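Local coordinates for adhesion protein (Streptococcus pseudopneumoniae 5247, PDB 7LM5) that probably captures zinc as the extracellular solute-binding protein of an ATP-binding cassette transporter, for uptake by Streptococcus pneumoniae and its close relatives, at residues A[18-23]-A[37-42]; A[67-72]-A[92-97]; A[136-141]-A[157-162]; A[233-238]-A[255-260]. The protein carries 1 engineered substitution. All blocks are in the same frame, centred on the assembly; numbering follows the deposited sequence.

Contact 1: residues A[18-23]-A[37-42]; sequences IVTSFY and NDVRMI
Two flat groups are touched on a face here. The CD1 methyl of Ile18 rests over one face of the Asn37 amide, 3.8 Å from ND2, while the amide's polar ends are engaged elsewhere: OD1 accepts from Met16 N and ND2 bonds Tyr155 OH. At the other end of the pair, Met41 SD lies above the peptide plane joining Phe22 to Tyr23, 3.4 Å from Phe22 C. The Phe22 ring itself turns away and meets Trp127 edge-to-face. Between these ends the backbones run parallel, with four N-H···O bonds linking Ile18 to Asp38 and Arg40, and Thr20 to Arg40 and Ile42. Arg40 O is gripped twice, by Thr20 N at 2.9 Å and by Thr20 OG1 at 3.0 Å. With chi1 at 55°, OG1 lies between the backbone N and carbonyl carbon, within reach of Arg40 O, which it meets from above the carbonyl plane. On the Val19 face, Val19 CG1 meets Ile42 CG2 at 3.5 Å, the two side chains at about a right angle. Thr20, Val39 and Met41 face the other way, onto helix 23-33. That helix makes this a beta-alpha-beta unit, opening the N-terminal parallel sheet with strand 38-41 at its margin.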
loop_
_atom_site.group_PDB
_atom_site.type_symbol
_atom_site.label_atom_id
_atom_site.label_comp_id
_atom_site.label_asym_id
_atom_site.label_seq_id
_atom_site.Cartn_x
_atom_site.Cartn_y
_atom_site.Cartn_z
ATOM N N ILE A 18 5.028 -10.414 -17.095
ATOM C CA ILE A 18 4.602 -9.243 -16.337
ATOM C C ILE A 18 5.531 -9.073 -15.144
ATOM O O ILE A 18 5.802 -10.038 -14.418
ATOM C CB ILE A 18 3.139 -9.370 -15.880
ATOM C CG1 ILE A 18 2.232 -9.679 -17.074
ATOM C CG2 ILE A 18 2.689 -8.098 -15.178
ATOM C CD1 ILE A 18 0.788 -9.925 -16.694
ATOM N N VAL A 19 6.016 -7.850 -14.943
ATOM C CA VAL A 19 6.883 -7.512 -13.822
ATOM C C VAL A 19 6.201 -6.429 -12.999
ATOM O O VAL A 19 5.619 -5.489 -13.552
ATOM C CB VAL A 19 8.277 -7.051 -14.296
ATOM C CG1 VAL A 19 9.205 -6.870 -13.113
ATOM C CG2 VAL A 19 8.864 -8.053 -15.275
ATOM N N THR A 20 6.272 -6.562 -11.676
ATOM C CA THR A 20 5.570 -5.682 -10.757
ATOM C C THR A 20 6.557 -4.957 -9.849
ATOM O O THR A 20 7.687 -5.406 -9.636
ATOM C CB THR A 20 4.557 -6.466 -9.913
ATOM O OG1 THR A 20 5.227 -7.540 -9.242
ATOM C CG2 THR A 20 3.458 -7.036 -10.798
ATOM N N SER A 21 6.160 -3.801 -9.336
ATOM C CA SER A 21 7.066 -2.926 -8.549
ATOM C C SER A 21 7.305 -3.427 -7.123
ATOM O O SER A 21 8.439 -3.493 -6.720
ATOM C CB SER A 21 6.510 -1.561 -8.527
ATOM O OG SER A 21 5.196 -1.617 -8.030
ATOM N N PHE A 22 6.242 -3.731 -6.401
ATOM C CA PHE A 22 6.337 -4.142 -4.982
ATOM C C PHE A 22 5.163 -5.051 -4.636
ATOM O O PHE A 22 4.304 -5.233 -5.466
ATOM C CB PHE A 22 6.659 -2.964 -4.057
ATOM C CG PHE A 22 5.502 -2.144 -3.560
ATOM C CD1 PHE A 22 4.563 -1.635 -4.426
ATOM C CD2 PHE A 22 5.377 -1.857 -2.221
ATOM C CE1 PHE A 22 3.501 -0.888 -3.963
ATOM C CE2 PHE A 22 4.320 -1.103 -1.759
ATOM C CZ PHE A 22 3.380 -0.629 -2.629
ATOM N N TYR A 23 5.110 -5.502 -3.393
ATOM C CA TYR A 23 4.202 -6.590 -2.980
ATOM C C TYR A 23 2.709 -6.369 -3.231
ATOM O O TYR A 23 2.136 -7.291 -3.715
ATOM C CB TYR A 23 4.459 -6.968 -1.524
ATOM C CG TYR A 23 3.390 -7.891 -1.034
ATOM C CD1 TYR A 23 3.310 -9.177 -1.511
ATOM C CD2 TYR A 23 2.416 -7.454 -0.170
ATOM C CE1 TYR A 23 2.304 -10.028 -1.125
ATOM C CE2 TYR A 23 1.388 -8.285 0.216
ATOM C CZ TYR A 23 1.338 -9.570 -0.268
ATOM O OH TYR A 23 0.352 -10.397 0.122
ATOM N N ASN A 37 -0.439 -15.881 -17.691
ATOM C CA ASN A 37 0.836 -15.137 -17.787
ATOM C C ASN A 37 1.914 -15.595 -16.808
ATOM O O ASN A 37 1.758 -16.599 -16.127
ATOM C CB ASN A 37 0.658 -13.626 -17.731
ATOM C CG ASN A 37 -0.494 -13.146 -18.567
ATOM O OD1 ASN A 37 -0.483 -13.256 -19.778
ATOM N ND2 ASN A 37 -1.510 -12.659 -17.897
ATOM N N ASP A 38 2.986 -14.816 -16.787
ATOM C CA ASP A 38 4.150 -15.059 -15.913
ATOM C C ASP A 38 4.392 -13.794 -15.096
ATOM O O ASP A 38 5.092 -12.919 -15.552
ATOM C CB ASP A 38 5.382 -15.373 -16.742
ATOM C CG ASP A 38 6.515 -15.813 -15.860
ATOM O OD1 ASP A 38 6.254 -16.550 -14.936
ATOM O OD2 ASP A 38 7.616 -15.372 -16.094
ATOM N N VAL A 39 3.843 -13.761 -13.897
ATOM C CA VAL A 39 3.926 -12.567 -13.064
ATOM C C VAL A 39 5.072 -12.733 -12.079
ATOM O O VAL A 39 5.151 -13.741 -11.365
ATOM C CB VAL A 39 2.602 -12.310 -12.326
ATOM C CG1 VAL A 39 2.700 -11.051 -11.475
ATOM C CG2 VAL A 39 1.453 -12.205 -13.319
ATOM N N ARG A 40 5.963 -11.744 -12.038
ATOM C CA ARG A 40 7.048 -11.714 -11.070
ATOM C C ARG A 40 7.240 -10.283 -10.585
ATOM O O ARG A 40 6.641 -9.339 -11.107
ATOM C CB ARG A 40 8.345 -12.286 -11.657
ATOM C CG ARG A 40 8.548 -12.025 -13.141
ATOM C CD ARG A 40 9.519 -13.041 -13.719
ATOM N NE ARG A 40 8.974 -14.396 -13.661
ATOM C CZ ARG A 40 9.711 -15.499 -13.574
ATOM N NH1 ARG A 40 11.034 -15.416 -13.523
ATOM N NH2 ARG A 40 9.123 -16.687 -13.528
ATOM N N MET A 41 8.082 -10.132 -9.566
ATOM C CA MET A 41 8.294 -8.857 -8.897
ATOM C C MET A 41 9.780 -8.540 -8.860
ATOM O O MET A 41 10.607 -9.431 -8.646
ATOM C CB MET A 41 7.722 -8.892 -7.470
ATOM C CG MET A 41 7.890 -7.605 -6.683
ATOM S SD MET A 41 7.245 -7.740 -5.003
ATOM C CE MET A 41 8.342 -8.972 -4.307
ATOM N N ILE A 42 10.118 -7.262 -9.072
ATOM C CA ILE A 42 11.517 -6.860 -8.998
ATOM C C ILE A 42 12.039 -7.072 -7.578
ATOM O O ILE A 42 11.280 -7.146 -6.603
ATOM C CB ILE A 42 11.723 -5.401 -9.438
ATOM C CG1 ILE A 42 10.831 -4.464 -8.626
ATOM C CG2 ILE A 42 11.467 -5.242 -10.925
ATOM C CD1 ILE A 42 10.993 -3.001 -8.983
#

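Contact 2: residues A[67-72]-A[92-97]; sequences FVYHSH and VLEASE. With ZN (zinc ion), chain E.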
loop_
_atom_site.group_PDB
_atom_site.type_symbol
_atom_site.label_atom_id
_atom_site.label_comp_id
_atom_site.label_asym_id
_atom_site.label_seq_id
_atom_site.Cartn_x
_atom_site.Cartn_y
_atom_site.Cartn_z
ATOM N N PHE A 67 4.755 -3.944 -17.498
ATOM C CA PHE A 67 5.265 -3.533 -16.197
ATOM C C PHE A 67 4.190 -2.727 -15.484
ATOM O O PHE A 67 3.684 -1.740 -16.029
ATOM C CB PHE A 67 6.549 -2.711 -16.327
ATOM C CG PHE A 67 7.001 -2.098 -15.033
ATOM C CD1 PHE A 67 7.490 -2.892 -14.009
ATOM C CD2 PHE A 67 6.930 -0.728 -14.837
ATOM C CE1 PHE A 67 7.902 -2.330 -12.812
ATOM C CE2 PHE A 67 7.344 -0.160 -13.644
ATOM C CZ PHE A 67 7.829 -0.962 -12.630
ATOM N N VAL A 68 3.843 -3.146 -14.270
ATOM C CA VAL A 68 2.782 -2.522 -13.490
ATOM C C VAL A 68 3.394 -1.939 -12.226
ATOM O O VAL A 68 4.128 -2.629 -11.509
ATOM C CB VAL A 68 1.666 -3.525 -13.140
ATOM C CG1 VAL A 68 0.451 -2.796 -12.583
ATOM C CG2 VAL A 68 1.287 -4.352 -14.359
ATOM N N TYR A 69 3.094 -0.671 -11.956
ATOM C CA TYR A 69 3.497 -0.013 -10.724
ATOM C C TYR A 69 2.285 0.681 -10.116
ATOM O O TYR A 69 1.250 0.858 -10.763
ATOM C CB TYR A 69 4.644 0.984 -10.960
ATOM C CG TYR A 69 4.253 2.238 -11.709
ATOM C CD1 TYR A 69 4.123 2.234 -13.092
ATOM C CD2 TYR A 69 4.031 3.432 -11.034
ATOM C CE1 TYR A 69 3.772 3.381 -13.780
ATOM C CE2 TYR A 69 3.681 4.583 -11.713
ATOM C CZ TYR A 69 3.552 4.553 -13.086
ATOM O OH TYR A 69 3.203 5.697 -13.766
ATOM N N HIS A 70 2.423 1.073 -8.850
ATOM C CA HIS A 70 1.299 1.619 -8.098
ATOM C C HIS A 70 0.931 3.026 -8.554
ATOM O O HIS A 70 -0.149 3.240 -9.113
ATOM C CB HIS A 70 1.614 1.618 -6.601
ATOM C CG HIS A 70 0.516 2.181 -5.752
ATOM N ND1 HIS A 70 -0.788 1.740 -5.835
ATOM C CD2 HIS A 70 0.528 3.148 -4.806
ATOM C CE1 HIS A 70 -1.532 2.412 -4.975
ATOM N NE2 HIS A 70 -0.758 3.273 -4.337
ATOM N N SER A 71 1.816 3.991 -8.320
ATOM C CA SER A 71 1.491 5.385 -8.580
ATOM C C SER A 71 2.777 6.177 -8.756
ATOM O O SER A 71 3.841 5.786 -8.266
ATOM C CB SER A 71 0.648 5.981 -7.446
ATOM O OG SER A 71 0.391 7.356 -7.667
ATOM N N HIS A 72 2.662 7.304 -9.461
ATOM C CA HIS A 72 3.795 8.212 -9.590
ATOM C C HIS A 72 4.134 8.888 -8.270
ATOM O O HIS A 72 5.243 9.411 -8.122
ATOM C CB HIS A 72 3.515 9.266 -10.664
ATOM C CG HIS A 72 2.415 10.217 -10.308
ATOM N ND1 HIS A 72 1.094 9.979 -10.625
ATOM C CD2 HIS A 72 2.439 11.411 -9.670
ATOM C CE1 HIS A 72 0.353 10.984 -10.193
ATOM N NE2 HIS A 72 1.144 11.867 -9.611
ATOM N N VAL A 92 4.000 0.081 -19.899
ATOM C CA VAL A 92 3.994 0.457 -18.491
ATOM C C VAL A 92 2.575 0.831 -18.087
ATOM O O VAL A 92 1.920 1.643 -18.752
ATOM C CB VAL A 92 4.973 1.614 -18.236
ATOM C CG1 VAL A 92 5.162 1.834 -16.743
ATOM C CG2 VAL A 92 6.306 1.337 -18.920
ATOM N N LEU A 93 2.096 0.238 -16.996
ATOM C CA LEU A 93 0.741 0.458 -16.509
ATOM C C LEU A 93 0.790 0.998 -15.087
ATOM O O LEU A 93 1.423 0.399 -14.210
ATOM C CB LEU A 93 -0.078 -0.837 -16.547
ATOM C CG LEU A 93 -0.106 -1.629 -17.856
ATOM C CD1 LEU A 93 -1.002 -2.849 -17.706
ATOM C CD2 LEU A 93 -0.568 -0.762 -19.021
ATOM N N GLU A 94 0.122 2.126 -14.862
ATOM C CA GLU A 94 -0.017 2.702 -13.529
ATOM C C GLU A 94 -1.282 2.127 -12.900
ATOM O O GLU A 94 -2.396 2.459 -13.316
ATOM C CB GLU A 94 -0.070 4.226 -13.604
ATOM C CG GLU A 94 0.003 4.927 -12.260
ATOM C CD GLU A 94 0.013 6.435 -12.401
ATOM O OE1 GLU A 94 -0.205 6.926 -13.528
ATOM O OE2 GLU A 94 0.240 7.130 -11.388
ATOM N N ALA A 95 -1.109 1.264 -11.895
ATOM C CA ALA A 95 -2.226 0.500 -11.352
ATOM C C ALA A 95 -3.277 1.374 -10.677
ATOM O O ALA A 95 -4.420 0.931 -10.520
ATOM C CB ALA A 95 -1.714 -0.545 -10.360
ATOM N N SER A 96 -2.929 2.597 -10.277
ATOM C CA SER A 96 -3.856 3.470 -9.569
ATOM C C SER A 96 -4.247 4.696 -10.387
ATOM O O SER A 96 -4.647 5.714 -9.814
ATOM C CB SER A 96 -3.259 3.899 -8.228
ATOM O OG SER A 96 -2.126 4.725 -8.421
ATOM N N GLU A 97 -4.140 4.622 -11.711
ATOM C CA GLU A 97 -4.532 5.746 -12.550
ATOM C C GLU A 97 -6.038 5.963 -12.463
ATOM O O GLU A 97 -6.824 5.042 -12.699
ATOM C CB GLU A 97 -4.114 5.505 -13.998
ATOM C CG GLU A 97 -4.440 6.663 -14.929
ATOM C CD GLU A 97 -4.058 6.386 -16.369
ATOM O OE1 GLU A 97 -3.649 5.244 -16.670
ATOM O OE2 GLU A 97 -4.168 7.310 -17.202
HETATM ZN ZN ZN E . 0.194 9.031 -12.408
HETATM O O HOH W 1 1.989 8.777 -13.495
HETATM O O HOH W 2 -1.728 8.988 -11.575
#
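His72 and Glu94 meet through a zinc ion. Metal bonds come first: His72 ND1 binds at 2.2 Å, and both carboxylate oxygens of Glu94 chelate, OE2 at 2.2 Å and OE1 at the slightly longer 2.4 Å. Two waters complete five ligand atoms. The imidazole and carboxylate planes stand 73° apart, and an extended Glu94 chain carries its oxygens out to the metal.

Among the hydrogen bonds, His72 N donates to Glu94 OE2 at 3.1 Å, arriving from above the carboxylate plane, so one oxygen serves both metal and backbone. Parallel strand bonds link Leu93 N to Phe67 O, Tyr69 N to Leu93 O and Ala95 N to Tyr69 O. Where the strands end, Ser96 OG bonds His70 O at 2.6 Å, aided by a weak bond from Ser96 N. This ties the type I turn from Glu94 to Glu97 to the backbone just after strand 66-69.

Ring packing lies beside the metal ligand. Tyr69 carries its ring with CG between backbone N and carbonyl carbon (chi1 71°), and Glu94 CA makes a CH-pi contact over one face, 4.1 Å from the centroid. Val92 CG1 touches the edges of both Tyr69 and Phe67. On the Val68 face, Val68 CG1 packs against Ala95 CB.

With two protein ligands and two waters, this zinc is distinct from the one held by His125, His189 and Glu264. The water-rich shell is consistent with a peripheral site rather than the transport site.

Contact 3: residues A[136-141]-A[157-162]; sequences EAQIIA and KNAQAF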
loop_
_atom_site.group_PDB
_atom_site.type_symbol
_atom_site.label_atom_id
_atom_site.label_comp_id
_atom_site.label_asym_id
_atom_site.label_seq_id
_atom_site.Cartn_x
_atom_site.Cartn_y
_atom_site.Cartn_z
ATOM N N GLU A 136 -8.247 -0.800 -7.173
ATOM C CA GLU A 136 -6.999 -0.913 -7.916
ATOM C C GLU A 136 -6.915 -2.227 -8.684
ATOM O O GLU A 136 -6.309 -2.271 -9.761
ATOM C CB GLU A 136 -5.808 -0.774 -6.966
ATOM C CG GLU A 136 -4.477 -0.556 -7.665
ATOM C CD GLU A 136 -3.379 -0.133 -6.710
ATOM O OE1 GLU A 136 -3.608 -0.176 -5.483
ATOM O OE2 GLU A 136 -2.290 0.249 -7.186
ATOM N N ALA A 137 -7.516 -3.296 -8.157
ATOM C CA ALA A 137 -7.545 -4.559 -8.886
ATOM C C ALA A 137 -8.421 -4.466 -10.128
ATOM O O ALA A 137 -8.175 -5.172 -11.113
ATOM C CB ALA A 137 -8.030 -5.685 -7.975
ATOM N N GLN A 138 -9.444 -3.609 -10.100
ATOM C CA GLN A 138 -10.285 -3.423 -11.279
ATOM C C GLN A 138 -9.544 -2.658 -12.367
ATOM O O GLN A 138 -9.675 -2.974 -13.556
ATOM C CB GLN A 138 -11.576 -2.699 -10.894
ATOM C CG GLN A 138 -12.512 -2.443 -12.063
ATOM C CD GLN A 138 -12.926 -3.724 -12.762
ATOM O OE1 GLN A 138 -13.416 -4.659 -12.131
ATOM N NE2 GLN A 138 -12.721 -3.773 -14.074
ATOM N N ILE A 139 -8.764 -1.646 -11.981
ATOM C CA ILE A 139 -7.968 -0.903 -12.953
ATOM C C ILE A 139 -6.928 -1.814 -13.591
ATOM O O ILE A 139 -6.680 -1.749 -14.802
ATOM C CB ILE A 139 -7.314 0.319 -12.282
ATOM C CG1 ILE A 139 -8.386 1.246 -11.710
ATOM C CG2 ILE A 139 -6.438 1.067 -13.267
ATOM C CD1 ILE A 139 -7.820 2.445 -10.985
ATOM N N ILE A 140 -6.302 -2.676 -12.788
ATOM C CA ILE A 140 -5.332 -3.627 -13.319
ATOM C C ILE A 140 -6.006 -4.585 -14.291
ATOM O O ILE A 140 -5.459 -4.902 -15.355
ATOM C CB ILE A 140 -4.637 -4.376 -12.166
ATOM C CG1 ILE A 140 -3.775 -3.409 -11.352
ATOM C CG2 ILE A 140 -3.801 -5.531 -12.697
ATOM C CD1 ILE A 140 -3.207 -4.011 -10.082
ATOM N N ALA A 141 -7.209 -5.052 -13.950
ATOM C CA ALA A 141 -7.941 -5.936 -14.851
ATOM C C ALA A 141 -8.335 -5.215 -16.135
ATOM O O ALA A 141 -8.311 -5.809 -17.219
ATOM C CB ALA A 141 -9.175 -6.500 -14.150
ATOM N N LYS A 157 -13.306 -11.320 -14.293
ATOM C CA LYS A 157 -13.905 -12.290 -13.381
ATOM C C LYS A 157 -13.045 -12.483 -12.137
ATOM O O LYS A 157 -13.573 -12.617 -11.026
ATOM C CB LYS A 157 -14.124 -13.614 -14.108
ATOM C CG LYS A 157 -14.795 -14.696 -13.284
ATOM C CD LYS A 157 -15.434 -15.739 -14.193
ATOM C CE LYS A 157 -15.434 -17.115 -13.554
ATOM N NZ LYS A 157 -14.047 -17.633 -13.390
ATOM N N ASN A 158 -11.719 -12.495 -12.301
ATOM C CA ASN A 158 -10.838 -12.574 -11.141
ATOM C C ASN A 158 -10.872 -11.291 -10.323
ATOM O O ASN A 158 -10.751 -11.338 -9.094
ATOM C CB ASN A 158 -9.406 -12.878 -11.580
ATOM C CG ASN A 158 -9.251 -14.276 -12.139
ATOM O OD1 ASN A 158 -9.955 -15.199 -11.734
ATOM N ND2 ASN A 158 -8.322 -14.440 -13.075
ATOM N N ALA A 159 -11.035 -10.141 -10.982
ATOM C CA ALA A 159 -11.095 -8.877 -10.256
ATOM C C ALA A 159 -12.384 -8.761 -9.453
ATOM O O ALA A 159 -12.368 -8.289 -8.310
ATOM C CB ALA A 159 -10.961 -7.705 -11.225
ATOM N N GLN A 160 -13.509 -9.185 -10.033
ATOM C CA GLN A 160 -14.782 -9.095 -9.324
ATOM C C GLN A 160 -14.802 -10.010 -8.106
ATOM O O GLN A 160 -15.397 -9.670 -7.078
ATOM C CB GLN A 160 -15.937 -9.424 -10.269
ATOM C CG GLN A 160 -17.309 -9.273 -9.634
ATOM C CD GLN A 160 -17.496 -7.924 -8.965
ATOM O OE1 GLN A 160 -17.867 -7.845 -7.794
ATOM N NE2 GLN A 160 -17.240 -6.852 -9.709
ATOM N N ALA A 161 -14.158 -11.176 -8.202
ATOM C CA ALA A 161 -14.020 -12.035 -7.033
ATOM C C ALA A 161 -13.136 -11.391 -5.973
ATOM O O ALA A 161 -13.354 -11.599 -4.774
ATOM C CB ALA A 161 -13.459 -13.398 -7.440
ATOM N N PHE A 162 -12.138 -10.609 -6.396
ATOM C CA PHE A 162 -11.300 -9.888 -5.444
ATOM C C PHE A 162 -12.058 -8.724 -4.817
ATOM O O PHE A 162 -11.909 -8.449 -3.621
ATOM C CB PHE A 162 -10.030 -9.396 -6.140
ATOM C CG PHE A 162 -9.054 -8.712 -5.224
ATOM C CD1 PHE A 162 -9.134 -7.347 -4.996
ATOM C CD2 PHE A 162 -8.048 -9.430 -4.602
ATOM C CE1 PHE A 162 -8.236 -6.715 -4.157
ATOM C CE2 PHE A 162 -7.146 -8.804 -3.763
ATOM C CZ PHE A 162 -7.241 -7.444 -3.540
#
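Ala159 presents its methyl to helix 136-141, and three groups of that segment meet it: Ala141 CB at 3.6 Å, the carbonyl oxygen of Ala137 at 3.8 Å, and Gln138 OE1 at 4.0 Å. One helical turn further along, Ala137 CB approaches the Phe162 ring obliquely, 3.6 Å from CD1. No hydrogen bond crosses between the two segments. The contact is made chiefly of methyl groups, and their small size lets the local axes come within 8.9 Å of each other.

The two runs are antiparallel, at 180°, as the arms of a helical hairpin: helix 130-147 comes in, a short turn follows, and helix 152-178 leads away. This second helix is the long one that, in solute-binding proteins of the TroA and PsaA type, spans from the N-terminal lobe to the C-terminal lobe.

Beyond the first shell, Ala137 O is also the acceptor for Ala141 N within its own helix, so the Ala159 methyl leans on a carbonyl already used. Gln138 folds at its second torsion (chi2 59°), which brings the amide back across to the partner helix, where NE2 bonds Gln156 OE1. Phe162 extends with CG opposite its backbone N (chi1 -176°) and continues past Ala137 to lie against Glu31 of helix 23-33 and Tyr273 and Leu274 of helix 273-288. Farther out, Asn158 ND2 holds Val32 O at the end of helix 23-33, and Glu136 OE2 bonds His70 ND1.

Contact 4: residues A[233-238]-A[255-260]; sequences KTIFTE and VGLKTL
Phe236 takes a chi1 of -69°, which sets CG beside its backbone N, and Leu260 takes a chi1 of -169°, trans to its own; between them these torsions lay Leu260 CD2 over one face of the phenyl ring. The methyl carbon stands 4.2 Å from the ring centroid, a CH-pi contact shifted toward the rim. Leu260 CB lies nearer the ring's attachment, 3.6 Å from Phe236 CD1. The opposite face is covered over its centre by Thr234 CG2, so the ring is sandwiched between two methyls. Lys258 runs alongside the ring in the same direction, its CB near CE1.

On the other side of the sheet, the Ile235 and Val255 side chains cross at a slant, CG1 of the first 3.7 Å from CG2 of the second, and Leu257 CD2 comes up to Ile235 O at 3.5 Å. Parallel pairing holds the backbones: Gly256 N bonds Lys233 O, Ile235 N bonds Gly256 O, Thr237 N bonds Lys258 O at 3.1 Å, and Leu260 N bonds Thr237 O. The ladder opens in the middle, where Lys258 N and Ile235 O lie 3.5 Å apart without a hydrogen bond; there Leu257 CA supplies a CA-H···O contact instead. Helix 273-288 covers the Phe236 side, and its Glu287 takes up Thr234 OG1.

Just past the strand, Glu238 OE1 bonds ND1 of His189, a zinc ligand. Glu238 is thus a second-shell residue: the paired strands fix where its chain starts, and its carboxylate probably orients and polarises the imidazole that meets the metal.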
loop_
_atom_site.group_PDB
_atom_site.type_symbol
_atom_site.label_atom_id
_atom_site.label_comp_id
_atom_site.label_asym_id
_atom_site.label_seq_id
_atom_site.Cartn_x
_atom_site.Cartn_y
_atom_site.Cartn_z
ATOM N N LYS A 233 -1.906 3.486 24.165
ATOM C CA LYS A 233 -1.137 2.545 24.968
ATOM C C LYS A 233 -0.219 1.660 24.137
ATOM O O LYS A 233 0.513 0.846 24.706
ATOM C CB LYS A 233 -2.081 1.663 25.794
ATOM C CG LYS A 233 -3.176 2.426 26.521
ATOM C CD LYS A 233 -2.600 3.389 27.548
ATOM C CE LYS A 233 -3.707 4.134 28.284
ATOM N NZ LYS A 233 -4.651 3.202 28.962
ATOM N N THR A 234 -0.237 1.798 22.812
ATOM C CA THR A 234 0.514 0.904 21.940
ATOM C C THR A 234 1.032 1.675 20.735
ATOM O O THR A 234 0.292 2.457 20.132
ATOM C CB THR A 234 -0.360 -0.271 21.480
ATOM O OG1 THR A 234 -0.740 -1.060 22.615
ATOM C CG2 THR A 234 0.389 -1.150 20.487
ATOM N N ILE A 235 2.299 1.454 20.395
ATOM C CA ILE A 235 2.897 1.968 19.169
ATOM C C ILE A 235 3.147 0.783 18.248
ATOM O O ILE A 235 3.817 -0.183 18.634
ATOM C CB ILE A 235 4.197 2.740 19.444
ATOM C CG1 ILE A 235 3.886 4.098 20.079
ATOM C CG2 ILE A 235 4.995 2.915 18.161
ATOM C CD1 ILE A 235 5.116 4.927 20.375
ATOM N N PHE A 236 2.608 0.852 17.034
ATOM C CA PHE A 236 2.712 -0.240 16.075
ATOM C C PHE A 236 3.994 -0.092 15.264
ATOM O O PHE A 236 4.158 0.879 14.519
ATOM C CB PHE A 236 1.490 -0.268 15.158
ATOM C CG PHE A 236 0.223 -0.672 15.856
ATOM C CD1 PHE A 236 -0.055 -2.008 16.096
ATOM C CD2 PHE A 236 -0.691 0.283 16.274
ATOM C CE1 PHE A 236 -1.219 -2.385 16.739
ATOM C CE2 PHE A 236 -1.858 -0.089 16.917
ATOM C CZ PHE A 236 -2.122 -1.425 17.150
ATOM N N THR A 237 4.895 -1.061 15.407
ATOM C CA THR A 237 6.164 -1.069 14.701
ATOM C C THR A 237 6.061 -1.934 13.445
ATOM O O THR A 237 5.008 -2.489 13.119
ATOM C CB THR A 237 7.283 -1.567 15.618
ATOM O OG1 THR A 237 6.909 -2.826 16.193
ATOM C CG2 THR A 237 7.546 -0.562 16.734
ATOM N N GLU A 238 7.177 -2.045 12.731
ATOM C CA GLU A 238 7.263 -2.833 11.512
ATOM C C GLU A 238 8.346 -3.893 11.653
ATOM O O GLU A 238 9.363 -3.680 12.320
ATOM C CB GLU A 238 7.555 -1.946 10.296
ATOM C CG GLU A 238 6.372 -1.115 9.833
ATOM C CD GLU A 238 6.755 -0.083 8.791
ATOM O OE1 GLU A 238 6.728 1.124 9.112
ATOM O OE2 GLU A 238 7.095 -0.478 7.657
ATOM N N VAL A 255 4.419 2.933 26.523
ATOM C CA VAL A 255 3.453 2.180 25.732
ATOM C C VAL A 255 3.992 0.784 25.451
ATOM O O VAL A 255 5.170 0.497 25.693
ATOM C CB VAL A 255 3.126 2.909 24.416
ATOM C CG1 VAL A 255 2.531 4.280 24.699
ATOM C CG2 VAL A 255 4.373 3.025 23.556
ATOM N N GLY A 256 3.122 -0.098 24.946
ATOM C CA GLY A 256 3.551 -1.393 24.468
ATOM C C GLY A 256 3.813 -1.376 22.973
ATOM O O GLY A 256 3.434 -0.450 22.261
ATOM N N LEU A 257 4.477 -2.426 22.499
ATOM C CA LEU A 257 4.849 -2.544 21.095
ATOM C C LEU A 257 4.195 -3.782 20.501
ATOM O O LEU A 257 4.384 -4.893 21.007
ATOM C CB LEU A 257 6.369 -2.606 20.930
ATOM C CG LEU A 257 7.142 -1.370 21.396
ATOM C CD1 LEU A 257 8.609 -1.473 21.006
ATOM C CD2 LEU A 257 6.521 -0.098 20.837
ATOM N N LYS A 258 3.425 -3.585 19.434
ATOM C CA LYS A 258 2.837 -4.671 18.668
ATOM C C LYS A 258 3.107 -4.435 17.191
ATOM O O LYS A 258 3.297 -3.296 16.754
ATOM C CB LYS A 258 1.327 -4.796 18.918
ATOM C CG LYS A 258 0.961 -5.145 20.353
ATOM C CD LYS A 258 -0.513 -5.507 20.493
ATOM C CE LYS A 258 -0.769 -6.983 20.204
ATOM N NZ LYS A 258 -0.562 -7.359 18.776
ATOM N N THR A 259 3.125 -5.520 16.423
ATOM C CA THR A 259 3.472 -5.452 15.011
ATOM C C THR A 259 2.250 -5.107 14.168
ATOM O O THR A 259 1.130 -5.530 14.467
ATOM C CB THR A 259 4.079 -6.776 14.540
ATOM O OG1 THR A 259 4.294 -6.731 13.124
ATOM C CG2 THR A 259 3.161 -7.943 14.878
ATOM N N LEU A 260 2.477 -4.325 13.112
ATOM C CA LEU A 260 1.418 -3.961 12.172
ATOM C C LEU A 260 2.083 -3.741 10.816
ATOM O O LEU A 260 2.702 -2.699 10.588
ATOM C CB LEU A 260 0.664 -2.722 12.637
ATOM C CG LEU A 260 -0.621 -2.383 11.879
ATOM C CD1 LEU A 260 -1.639 -3.500 12.034
ATOM C CD2 LEU A 260 -1.197 -1.058 12.358
#

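From the N terminus, contact 1 closes the first beta-alpha-beta loop by pairing strands 17-20 and 38-41 around helix 23-33. Contact 2 then pairs strands 66-69 and 91-94, closing a connection without a helix. Strand 66-69 lies directly against strand 17-20, so both contacts share one sheet. Contact 3 closes a helical hairpin and joins contact 2 through the bond from His70 to Glu136. Helix 152-178 leads toward the second lobe, where contact 4 pairs strands 234-237 and 256-259 across helix 246-253, a second beta-alpha-beta unit at the edge of the other parallel sheet, its centre about 31 Å from those of contacts 1 and 2. All four loops follow in series; none nests or crosses.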